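Local coordinates for glycosyl hydrolase, family 38 (Enterococcus faecalis, PDB 5KBP), which probably hydrolyses alpha-mannosidic linkages, as expected of a bacterial alpha-mannosidase of glycoside hydrolase family 38, at residues E27-M30 / R31-L35; D62-L65 / Q66-E70; T282-L285 / T286-T290; N700-S703 / D704-N708. One frame throughout, in Å; residues are numbered along the deposited sequence.

Contacts 1 to 4 follow one another along the chain and fall into two touching pairs. Contact 1, in helix 25-45, and contact 2, at the end of helix 59-65, have centres about 11 Å apart and meet through His29; both also reach the second subunit, so this helical layer forms part of the dimer interface. Contacts 3 and 4 lie in loops, their centres about 12 Å apart, and are joined through Gln288 and Ser703. Since 282-290 belongs to the N-terminal domain of family 38 and 700-708 to a C-terminal one, that pair links two regions distant in sequence. Contacts 1 and 4 are about 42 Å apart, centre to centre.

Contact 1 (E27-M30 / R31-L35); sequences EHHM and RLIEL
Bent at chi2 (-78°), with CG beside its backbone N (chi1 -66°), Glu27 turns back to Arg31 one helical turn on, whose chain runs extended from CG to NE toward it. The guanidinium then uses one nitrogen twice. Arg31 NH1 bonds to the backbone Glu27 O at 3.0 Å, approaching from above the carbonyl plane, and forms a salt bridge with Glu27 OE1 at 3.3 Å. The carboxylate oxygen offers its anti lone pair, and both acceptors lie close to the guanidinium plane, although the carboxylate is turned 40° from it. A water closes the ring, donating to Glu27 OE1 and accepting from Arg31 NH2, each at 3.1 Å, so the carboxylate is tied to both terminal nitrogens.

On the buried side, Ile33 packs against His29, its CD1 lying 4.1 Å from His29 NE2, and Leu32 CD2 comes to the edge of the same imidazole. His29 NE2 bonds to Asp63 O and ND1 to Glu26, which together fix the rotation of the ring. Beneath these side chains run the backbone bonds Leu32 N to His28 O at 2.9 Å and Ile33 N to His29 O at 3.2 Å. Met30 packs on Phe381 of the second subunit, and Glu34 bridges to its Lys478. Such an i to i+4 Glu-Arg salt bridge is characteristic of alpha-helices, here near the start of helix 25-45.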
# COMPACT_ATOMS: atom_id res chain seq x y z
N GLU A 27 -10.20 9.38 -0.12
CA GLU A 27 -11.48 10.08 -0.17
C GLU A 27 -11.80 10.73 1.17
O GLU A 27 -12.24 11.89 1.22
CB GLU A 27 -12.59 9.11 -0.57
CG GLU A 27 -12.47 8.57 -2.00
CD GLU A 27 -12.93 9.57 -3.04
OE1 GLU A 27 -13.61 10.54 -2.67
OE2 GLU A 27 -12.61 9.37 -4.24
N HIS A 28 -11.57 10.01 2.28
CA HIS A 28 -11.67 10.63 3.59
C HIS A 28 -10.58 11.67 3.80
O HIS A 28 -10.82 12.72 4.41
CB HIS A 28 -11.59 9.57 4.69
CG HIS A 28 -12.75 8.63 4.72
ND1 HIS A 28 -14.03 9.03 5.03
CD2 HIS A 28 -12.83 7.29 4.49
CE1 HIS A 28 -14.85 7.99 4.99
NE2 HIS A 28 -14.14 6.92 4.66
N HIS A 29 -9.37 11.40 3.30
CA HIS A 29 -8.25 12.29 3.54
C HIS A 29 -8.46 13.65 2.89
O HIS A 29 -8.16 14.69 3.49
CB HIS A 29 -6.96 11.65 3.02
CG HIS A 29 -5.72 12.41 3.38
ND1 HIS A 29 -4.53 12.24 2.70
CD2 HIS A 29 -5.48 13.33 4.34
CE1 HIS A 29 -3.61 13.03 3.23
NE2 HIS A 29 -4.17 13.70 4.23
N MET A 30 -8.97 13.67 1.65
CA MET A 30 -9.22 14.94 0.98
C MET A 30 -10.34 15.72 1.66
O MET A 30 -10.36 16.96 1.58
CB MET A 30 -9.56 14.70 -0.49
CG MET A 30 -8.41 14.14 -1.31
SD MET A 30 -6.93 15.17 -1.30
CE MET A 30 -5.90 14.29 -0.13
N ARG A 31 -11.26 15.03 2.33
CA ARG A 31 -12.27 15.72 3.12
C ARG A 31 -11.72 16.21 4.45
O ARG A 31 -12.26 17.16 5.02
CB ARG A 31 -13.48 14.81 3.33
CG ARG A 31 -14.34 14.66 2.09
CD ARG A 31 -15.40 13.58 2.24
NE ARG A 31 -16.27 13.53 1.07
CZ ARG A 31 -16.01 12.84 -0.03
NH1 ARG A 31 -14.90 12.12 -0.12
NH2 ARG A 31 -16.87 12.85 -1.05
N LEU A 32 -10.66 15.57 4.96
CA LEU A 32 -9.99 16.08 6.15
C LEU A 32 -9.32 17.42 5.86
O LEU A 32 -9.27 18.29 6.74
CB LEU A 32 -8.97 15.06 6.65
CG LEU A 32 -8.25 15.42 7.95
CD1 LEU A 32 -9.23 15.47 9.11
CD2 LEU A 32 -7.12 14.44 8.24
N ILE A 33 -8.81 17.60 4.64
CA ILE A 33 -8.18 18.87 4.28
C ILE A 33 -9.22 19.98 4.29
O ILE A 33 -8.95 21.09 4.76
CB ILE A 33 -7.50 18.75 2.90
CG1 ILE A 33 -6.58 17.53 2.87
CG2 ILE A 33 -6.72 20.02 2.58
CD1 ILE A 33 -5.48 17.56 3.90
N GLU A 34 -10.42 19.71 3.77
CA GLU A 34 -11.48 20.71 3.79
C GLU A 34 -11.87 21.07 5.21
O GLU A 34 -12.11 22.25 5.52
CB GLU A 34 -12.70 20.19 3.02
CG GLU A 34 -12.48 20.06 1.52
CD GLU A 34 -13.69 19.50 0.80
OE1 GLU A 34 -14.60 18.98 1.48
OE2 GLU A 34 -13.73 19.57 -0.44
N LEU A 35 -11.94 20.08 6.10
CA LEU A 35 -12.34 20.34 7.48
C LEU A 35 -11.34 21.25 8.18
O LEU A 35 -11.71 22.27 8.78
CB LEU A 35 -12.50 19.03 8.24
CG LEU A 35 -12.72 19.15 9.75
CD1 LEU A 35 -14.05 19.83 10.05
CD2 LEU A 35 -12.64 17.79 10.42
O HOH W 1 -15.88 12.29 -3.88

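Contact 2 (D62-L65 / Q66-E70); sequences DDYL and QVRPE. With SO4 (sulfate ion), chain C.
A local contact at the C-terminal end of helix 59-65 brings Tyr64 against Arg68, where the chain leaves the helix for the loop leading to helix 72-80. Arg68 N still bonds to Tyr64 O, at 3.0 Å, and Gln66 N bonds to Asp62 O at 3.1 Å. The series stops at Pro69, whose nitrogen has no hydrogen for Leu65 O although the two atoms are 3.1 Å apart.

The Tyr64 ring reaches this turn because its CG stands anti to the backbone N (chi1 176°). Arg68 crosses it obliquely, with CD 3.8 Å from Tyr64 OH, and the ring and guanidinium planes are 72° apart. A proline shortly after the last helical turn is a common helix stop; a 3-10 segment begins at Pro69. Leu65 CD2 packs against Arg68 O at 3.4 Å, while Gln66 CG lies against Asp63 O at 3.3 Å.

The polar ends are shared with other parts of the dimer. Arg68 NH1 forms a salt bridge with Asp37, which also accepts from Tyr64 OH, and NE bridges to Asp338 of the second subunit. Arg68 NH2 binds a sulfate, probably from the crystallisation liquor, through O2 at 3.0 Å and, weakly, O1; Lys71 NZ holds the same ion.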
# COMPACT_ATOMS: atom_id res chain seq x y z
N ASP A 62 -0.55 15.69 11.15
CA ASP A 62 0.39 15.14 10.18
C ASP A 62 -0.28 14.90 8.83
O ASP A 62 0.29 15.23 7.79
CB ASP A 62 0.98 13.83 10.71
CG ASP A 62 1.79 14.03 11.98
OD1 ASP A 62 2.30 15.15 12.19
OD2 ASP A 62 1.92 13.07 12.77
N ASP A 63 -1.50 14.34 8.84
CA ASP A 63 -2.19 14.07 7.58
C ASP A 63 -2.54 15.35 6.84
O ASP A 63 -2.62 15.35 5.61
CB ASP A 63 -3.45 13.25 7.85
CG ASP A 63 -3.15 11.88 8.43
OD1 ASP A 63 -2.04 11.37 8.19
OD2 ASP A 63 -4.03 11.32 9.12
N TYR A 64 -2.76 16.45 7.57
CA TYR A 64 -3.09 17.71 6.93
C TYR A 64 -1.86 18.37 6.31
O TYR A 64 -1.94 18.91 5.20
CB TYR A 64 -3.74 18.65 7.94
CG TYR A 64 -4.06 20.03 7.40
CD1 TYR A 64 -5.14 20.24 6.55
CD2 TYR A 64 -3.29 21.13 7.76
CE1 TYR A 64 -5.43 21.50 6.06
CE2 TYR A 64 -3.57 22.40 7.27
CZ TYR A 64 -4.65 22.58 6.43
OH TYR A 64 -4.94 23.84 5.95
N LEU A 65 -0.72 18.31 7.00
CA LEU A 65 0.47 19.00 6.53
C LEU A 65 1.20 18.26 5.42
O LEU A 65 2.00 18.87 4.71
CB LEU A 65 1.43 19.25 7.69
CG LEU A 65 0.96 20.29 8.70
CD1 LEU A 65 2.07 20.61 9.68
CD2 LEU A 65 0.49 21.55 7.99
N GLN A 66 0.94 16.96 5.24
CA GLN A 66 1.56 16.26 4.12
C GLN A 66 0.92 16.64 2.79
O GLN A 66 1.54 16.44 1.74
CB GLN A 66 1.50 14.74 4.33
CG GLN A 66 0.13 14.11 4.17
CD GLN A 66 0.21 12.61 3.99
OE1 GLN A 66 1.24 12.09 3.54
NE2 GLN A 66 -0.86 11.91 4.33
N VAL A 67 -0.29 17.19 2.82
CA VAL A 67 -0.91 17.73 1.61
C VAL A 67 -0.69 19.24 1.49
O VAL A 67 -0.47 19.75 0.39
CB VAL A 67 -2.41 17.39 1.58
CG1 VAL A 67 -3.05 17.88 0.29
CG2 VAL A 67 -2.61 15.90 1.72
N ARG A 68 -0.74 19.96 2.61
CA ARG A 68 -0.56 21.41 2.64
C ARG A 68 0.59 21.77 3.57
O ARG A 68 0.37 22.28 4.68
CB ARG A 68 -1.85 22.11 3.08
CG ARG A 68 -3.10 21.63 2.39
CD ARG A 68 -4.18 22.70 2.42
NE ARG A 68 -3.78 23.85 1.62
CZ ARG A 68 -4.43 25.01 1.60
NH1 ARG A 68 -5.51 25.18 2.36
NH2 ARG A 68 -4.00 26.00 0.84
N PRO A 69 1.83 21.53 3.15
CA PRO A 69 2.97 21.78 4.04
C PRO A 69 3.19 23.26 4.33
O PRO A 69 3.72 23.59 5.40
CB PRO A 69 4.16 21.17 3.29
CG PRO A 69 3.75 21.23 1.86
CD PRO A 69 2.27 21.01 1.84
N GLU A 70 2.81 24.15 3.42
CA GLU A 70 3.01 25.58 3.65
C GLU A 70 2.03 26.17 4.65
O GLU A 70 2.10 27.37 4.92
CB GLU A 70 2.93 26.33 2.32
CG GLU A 70 4.09 26.05 1.38
CD GLU A 70 4.00 26.82 0.08
OE1 GLU A 70 4.66 26.41 -0.90
OE2 GLU A 70 3.27 27.84 0.04
S SO4 C . -5.58 29.12 1.53
O1 SO4 C . -4.19 29.03 1.98
O2 SO4 C . -5.74 28.37 0.29
O3 SO4 C . -5.91 30.52 1.29
O4 SO4 C . -6.46 28.57 2.55

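Contact 3 (T282-L285 / T286-T290); sequences TGEL and TSQET
Glu284 and Thr286 lie side by side and point the same way, so that the Thr286 hydroxyl sits beside the Glu284 chain: Thr286 OG1 is 3.5 Å from Glu284 CB and 3.6 Å from Glu284 OE1. The glutamate chain is extended beyond CG, which carries its carboxylate past the threonine to a salt bridge with Arg698.

Gln288 comes back toward the same spot from further along the chain. Its bend at chi2 (86°) brings the amide back to the preceding backbone, where NE2 lies 4.0 Å from Glu284 CB and 3.6 Å from Glu284 O. The other end of the amide is tied down: Gln288 OE1 accepts a weak bond from Thr286 N at 3.1 Å, a side chain reaching back to the backbone two residues earlier.

Beyond it the chain reverses. Thr290 OG1 donates to Ser287 O at 2.7 Å, reinforcing the weak backbone bond from Thr290 N to the same oxygen, so two donors from one residue grip a single carbonyl. This is a type I beta turn, Ser287 to Thr290, in the loop that follows strand 280-282, an edge strand of the mixed five-stranded sheet in the N-terminal region.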
# COMPACT_ATOMS: atom_id res chain seq x y z
N THR A 282 -16.13 -0.42 37.71
CA THR A 282 -14.87 -1.12 37.96
C THR A 282 -14.59 -2.10 36.83
O THR A 282 -15.44 -2.92 36.48
CB THR A 282 -14.91 -1.86 39.30
OG1 THR A 282 -15.12 -0.93 40.36
CG2 THR A 282 -13.59 -2.60 39.52
N GLY A 283 -13.38 -2.01 36.27
CA GLY A 283 -12.92 -3.01 35.33
C GLY A 283 -13.35 -2.76 33.89
O GLY A 283 -13.52 -1.62 33.45
N GLU A 284 -13.54 -3.85 33.16
CA GLU A 284 -13.90 -3.78 31.75
C GLU A 284 -15.28 -3.15 31.58
O GLU A 284 -16.17 -3.30 32.42
CB GLU A 284 -13.90 -5.17 31.11
CG GLU A 284 -12.53 -5.72 30.75
CD GLU A 284 -12.62 -7.09 30.11
OE1 GLU A 284 -13.67 -7.74 30.26
OE2 GLU A 284 -11.64 -7.51 29.45
N LEU A 285 -15.45 -2.45 30.46
CA LEU A 285 -16.73 -1.90 30.03
C LEU A 285 -17.01 -2.51 28.66
O LEU A 285 -16.71 -1.90 27.62
CB LEU A 285 -16.71 -0.37 29.98
CG LEU A 285 -16.22 0.35 31.24
CD1 LEU A 285 -16.31 1.85 31.06
CD2 LEU A 285 -17.01 -0.10 32.46
N THR A 286 -17.59 -3.71 28.65
CA THR A 286 -17.82 -4.46 27.42
C THR A 286 -19.31 -4.62 27.12
O THR A 286 -19.71 -5.58 26.46
CB THR A 286 -17.15 -5.83 27.51
OG1 THR A 286 -15.99 -5.74 28.35
CG2 THR A 286 -16.71 -6.31 26.13
N SER A 287 -20.13 -3.68 27.59
CA SER A 287 -21.58 -3.72 27.39
C SER A 287 -22.17 -5.03 27.90
O SER A 287 -23.01 -5.65 27.25
CB SER A 287 -21.94 -3.49 25.92
OG SER A 287 -21.36 -2.30 25.42
N GLN A 288 -21.73 -5.45 29.09
CA GLN A 288 -22.18 -6.73 29.64
C GLN A 288 -23.67 -6.72 29.96
O GLN A 288 -24.33 -7.76 29.81
CB GLN A 288 -21.37 -7.08 30.89
CG GLN A 288 -19.88 -7.28 30.66
CD GLN A 288 -19.09 -5.99 30.71
OE1 GLN A 288 -19.66 -4.90 30.66
NE2 GLN A 288 -17.78 -6.10 30.83
N GLU A 289 -24.21 -5.58 30.39
CA GLU A 289 -25.60 -5.49 30.81
C GLU A 289 -26.51 -4.94 29.72
O GLU A 289 -27.54 -4.32 30.01
CB GLU A 289 -25.71 -4.63 32.08
CG GLU A 289 -24.95 -5.20 33.27
CD GLU A 289 -25.08 -4.35 34.51
OE1 GLU A 289 -25.56 -3.20 34.39
OE2 GLU A 289 -24.69 -4.82 35.60
N THR A 290 -26.16 -5.16 28.46
CA THR A 290 -26.99 -4.80 27.32
C THR A 290 -27.62 -6.07 26.74
O THR A 290 -27.44 -7.17 27.26
CB THR A 290 -26.17 -4.06 26.26
OG1 THR A 290 -25.16 -4.93 25.73
CG2 THR A 290 -25.49 -2.84 26.88

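Contact 4 (N700-S703 / D704-N708); sequences NQVS and DTWEN
The apolar part of this surface contact comes from Val702 and Trp706. Their side chains cross at about a right angle, with Val702 CG1 against the root of the tryptophan, 3.4 Å from Trp706 CB and 3.6 Å from Trp706 CG, while Val702 CG2 lies over the pyrrole part of one indole face. Trp706 has its CG anti to the backbone N (chi1 -170°), which takes the far end of the indole away from 700-703 even though its CB is directed at that segment. Ser703 adds to the packing round the same methylene, its OG lying 3.5 Å from Trp706 CB.

The hydrogen bonds within 700-708 are weak. Trp706 N reaches back to Ser703 O at 3.5 Å, closing the bend through Asp704 and Thr705. At the ring edge Trp706 NE1 donates to Asn708 O at 2.8 Å, with the acceptor in the indole plane but the N-H angle only 126°; Thr710 O is a second acceptor for the same nitrogen. Two carbonyls near one N-H would restrain the rotation of the indole.

The stronger bond of Ser703 leads out of the loop. Its OG, set between the backbone N and the carbonyl carbon (chi1 69°), bonds to Gln288 O at 2.8 Å. Asn708 ND2 likewise reaches Gly292 O. The whole bend lies between strand 695-699, an outermost strand of the nine-stranded antiparallel sheet, and strand 713-714, and rests against the loop that joins strand 280-282 to helix 304-332.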
# COMPACT_ATOMS: atom_id res chain seq x y z
N ASN A 700 -19.19 -16.65 33.02
CA ASN A 700 -19.84 -17.57 32.08
C ASN A 700 -21.35 -17.45 32.11
O ASN A 700 -22.01 -17.64 31.07
CB ASN A 700 -19.43 -19.01 32.38
CG ASN A 700 -17.94 -19.24 32.22
OD1 ASN A 700 -17.28 -18.59 31.42
ND2 ASN A 700 -17.41 -20.19 32.99
N GLN A 701 -21.93 -17.13 33.27
CA GLN A 701 -23.36 -16.87 33.37
C GLN A 701 -23.68 -15.54 32.71
O GLN A 701 -23.13 -14.50 33.09
CB GLN A 701 -23.80 -16.89 34.83
N VAL A 702 -24.58 -15.56 31.74
CA VAL A 702 -24.90 -14.39 30.94
C VAL A 702 -25.93 -13.53 31.67
O VAL A 702 -26.82 -14.05 32.36
CB VAL A 702 -25.38 -14.83 29.55
CG1 VAL A 702 -26.54 -14.00 29.06
CG2 VAL A 702 -24.23 -14.78 28.55
N SER A 703 -25.80 -12.21 31.54
CA SER A 703 -26.66 -11.28 32.25
C SER A 703 -28.11 -11.42 31.81
O SER A 703 -28.44 -12.08 30.82
CB SER A 703 -26.18 -9.84 32.04
OG SER A 703 -26.39 -9.42 30.70
N ASP A 704 -29.00 -10.77 32.56
CA ASP A 704 -30.44 -10.92 32.34
C ASP A 704 -30.91 -10.16 31.11
O ASP A 704 -31.74 -10.66 30.35
CB ASP A 704 -31.21 -10.47 33.58
CG ASP A 704 -30.71 -11.14 34.85
OD1 ASP A 704 -29.48 -11.29 35.00
OD2 ASP A 704 -31.56 -11.52 35.69
N THR A 705 -30.40 -8.94 30.91
CA THR A 705 -30.79 -8.15 29.75
C THR A 705 -30.29 -8.75 28.44
O THR A 705 -30.81 -8.42 27.37
CB THR A 705 -30.25 -6.72 29.88
OG1 THR A 705 -30.31 -6.31 31.25
CG2 THR A 705 -31.08 -5.75 29.04
N TRP A 706 -29.31 -9.65 28.51
CA TRP A 706 -28.66 -10.19 27.33
C TRP A 706 -29.61 -11.09 26.54
O TRP A 706 -30.29 -11.94 27.12
CB TRP A 706 -27.41 -10.95 27.74
CG TRP A 706 -26.51 -11.37 26.63
CD1 TRP A 706 -26.68 -12.43 25.79
CD2 TRP A 706 -25.26 -10.76 26.27
NE1 TRP A 706 -25.63 -12.51 24.91
CE2 TRP A 706 -24.75 -11.50 25.18
CE3 TRP A 706 -24.54 -9.67 26.75
CZ2 TRP A 706 -23.54 -11.17 24.57
CZ3 TRP A 706 -23.34 -9.34 26.14
CH2 TRP A 706 -22.86 -10.09 25.06
N GLU A 707 -29.65 -10.90 25.22
CA GLU A 707 -30.51 -11.69 24.35
C GLU A 707 -29.76 -12.39 23.22
O GLU A 707 -30.37 -13.22 22.53
CB GLU A 707 -31.60 -10.79 23.73
CG GLU A 707 -32.43 -10.04 24.75
CD GLU A 707 -33.33 -9.00 24.11
OE1 GLU A 707 -33.39 -8.94 22.87
OE2 GLU A 707 -33.99 -8.24 24.86
N ASN A 708 -28.48 -12.10 23.02
CA ASN A 708 -27.71 -12.76 21.98
C ASN A 708 -27.46 -14.22 22.37
O ASN A 708 -26.99 -14.48 23.48
CB ASN A 708 -26.39 -12.03 21.76
CG ASN A 708 -25.68 -12.44 20.49
OD1 ASN A 708 -25.62 -13.62 20.14
ND2 ASN A 708 -25.12 -11.46 19.79